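Local coordinates for sensor protein (PDB 3A0S) that is the PAS domain of a sensor histidine kinase that probably autophosphorylates on histidine with ATP in a two-component system, at residues A[15-18]-A[19-23]. Residues are numbered along the deposited sequence; the frame is centred on the assembly and turned at random.
Sequences TEWN and KKAEQ
With CG set between its own backbone N and carbonyl carbon (chi1 72°), Asn-18 turns its amide back toward the first turn of the helix that starts at the next residue, while Trp-17, its CG anti to the backbone N (chi1 -177°), lays its indole against Ala-21. Asn-18 is the N-cap: OD1 accepts from Ala-21 N at 2.9 Å, the donor tilted 34° from the amide plane. Asn-18 O accepts from Glu-22 N at 3.0 Å, in the carbonyl plane, the first i to i+4 bond of the helix. The same amide reaches strand 4-9 and Thr-3 just before it, OD1 also accepting from Ile-5 N and ND2 donating to Thr-3 O, so three bonds fix its rotation.

Over one indole face sits the methyl of Ala-21, a CH-pi contact with CB 3.8 Å from the centroid of the five-membered ring of Trp-17 and almost on its normal. Glu-22 comes in at the ring edge, its CG 3.7 Å from Trp-17 CD1. Trp-17 NE1 is used elsewhere, donating to Leu-27 O. The Glu-22 carboxylate receives Lys-19 NZ on the syn lone pair of OE1, a 2.8 Å salt bridge between residues three apart, about one turn of the helix; a water donates to Trp-17 O and, weakly, to Glu-22 OE2, which also takes Lys-29 N.

This is the turn from edge strand 14-17 of the PAS sheet into helix 19-25. The cap satisfies an amide N-H at the helix start, and its shared oxygen ties that helix end to the neighbouring strand; the helix dipole would probably polarise the Asn-18 amide further.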
loop_
_atom_site.group_PDB
_atom_site.type_symbol
_atom_site.label_atom_id
_atom_site.label_comp_id
_atom_site.label_asym_id
_atom_site.label_seq_id
_atom_site.Cartn_x
_atom_site.Cartn_y
_atom_site.Cartn_z
ATOM N N THR A 15 -4.982 -0.635 6.914
ATOM C CA THR A 15 -5.691 -1.710 7.599
ATOM C C THR A 15 -4.843 -2.942 7.765
ATOM O O THR A 15 -5.182 -3.808 8.584
ATOM C CB THR A 15 -6.990 -2.101 6.890
ATOM O OG1 THR A 15 -6.656 -2.556 5.574
ATOM C CG2 THR A 15 -7.937 -0.909 6.824
ATOM N N GLU A 16 -3.751 -3.047 7.007
ATOM C CA GLU A 16 -2.764 -4.133 7.169
ATOM C C GLU A 16 -1.355 -3.573 6.986
ATOM O O GLU A 16 -1.164 -2.707 6.145
ATOM C CB GLU A 16 -3.023 -5.311 6.177
ATOM C CG GLU A 16 -4.436 -5.953 6.265
ATOM C CD GLU A 16 -4.653 -7.157 5.342
ATOM O OE1 GLU A 16 -4.240 -7.161 4.158
ATOM O OE2 GLU A 16 -5.262 -8.117 5.851
ATOM N N TRP A 17 -0.397 -4.086 7.757
ATOM C CA TRP A 17 0.991 -3.661 7.678
ATOM C C TRP A 17 1.788 -4.805 8.254
ATOM O O TRP A 17 1.856 -4.987 9.461
ATOM C CB TRP A 17 1.178 -2.393 8.497
ATOM C CG TRP A 17 2.546 -1.759 8.483
ATOM C CD1 TRP A 17 3.624 -2.106 9.268
ATOM C CD2 TRP A 17 2.960 -0.619 7.714
ATOM N NE1 TRP A 17 4.680 -1.256 9.020
ATOM C CE2 TRP A 17 4.298 -0.333 8.068
ATOM C CE3 TRP A 17 2.321 0.197 6.768
ATOM C CZ2 TRP A 17 5.011 0.742 7.498
ATOM C CZ3 TRP A 17 3.020 1.288 6.231
ATOM C CH2 TRP A 17 4.357 1.531 6.580
ATOM N N ASN A 18 2.359 -5.612 7.372
ATOM C CA ASN A 18 2.881 -6.891 7.827
ATOM C C ASN A 18 4.303 -6.746 8.367
ATOM O O ASN A 18 4.901 -5.634 8.379
ATOM C CB ASN A 18 2.779 -7.992 6.741
ATOM C CG ASN A 18 3.751 -7.800 5.609
ATOM O OD1 ASN A 18 4.385 -6.746 5.446
ATOM N ND2 ASN A 18 3.898 -8.859 4.789
ATOM N N LYS A 19 4.848 -7.867 8.857
ATOM C CA LYS A 19 6.161 -7.835 9.445
ATOM C C LYS A 19 7.261 -7.447 8.448
ATOM O O LYS A 19 8.217 -6.782 8.836
ATOM C CB LYS A 19 6.477 -9.159 10.159
ATOM C CG LYS A 19 5.666 -9.344 11.443
ATOM C CD LYS A 19 6.442 -8.899 12.688
ATOM C CE LYS A 19 5.476 -8.492 13.813
ATOM N NZ LYS A 19 6.134 -7.563 14.780
ATOM N N LYS A 20 7.102 -7.784 7.164
ATOM C CA LYS A 20 8.050 -7.369 6.126
ATOM C C LYS A 20 8.027 -5.858 5.947
ATOM O O LYS A 20 9.063 -5.243 5.758
ATOM C CB LYS A 20 7.806 -8.111 4.802
ATOM C CG LYS A 20 8.183 -9.605 4.881
ATOM C CD LYS A 20 9.713 -9.829 4.943
ATOM C CE LYS A 20 10.014 -11.338 4.932
ATOM N NZ LYS A 20 9.676 -11.889 3.607
ATOM N N ALA A 21 6.836 -5.280 6.019
ATOM C CA ALA A 21 6.735 -3.808 5.961
ATOM C C ALA A 21 7.386 -3.146 7.172
ATOM O O ALA A 21 8.075 -2.131 7.042
ATOM C CB ALA A 21 5.270 -3.364 5.806
ATOM N N GLU A 22 7.241 -3.779 8.333
ATOM C CA GLU A 22 7.944 -3.309 9.556
ATOM C C GLU A 22 9.453 -3.312 9.357
ATOM O O GLU A 22 10.136 -2.339 9.705
ATOM C CB GLU A 22 7.577 -4.146 10.777
ATOM C CG GLU A 22 6.131 -3.994 11.221
ATOM C CD GLU A 22 5.789 -4.816 12.451
ATOM O OE1 GLU A 22 6.580 -5.731 12.768
ATOM O OE2 GLU A 22 4.739 -4.573 13.092
ATOM N N GLN A 23 9.968 -4.395 8.803
ATOM C CA GLN A 23 11.404 -4.554 8.576
ATOM C C GLN A 23 11.936 -3.607 7.506
ATOM O O GLN A 23 13.032 -3.041 7.665
ATOM C CB GLN A 23 11.736 -6.016 8.232
ATOM C CG GLN A 23 11.473 -6.970 9.393
ATOM C CD GLN A 23 11.489 -8.442 8.987
ATOM O OE1 GLN A 23 11.279 -9.330 9.825
ATOM N NE2 GLN A 23 11.764 -8.716 7.709
HETATM O O HOH W 1 3.134 -6.455 11.359
#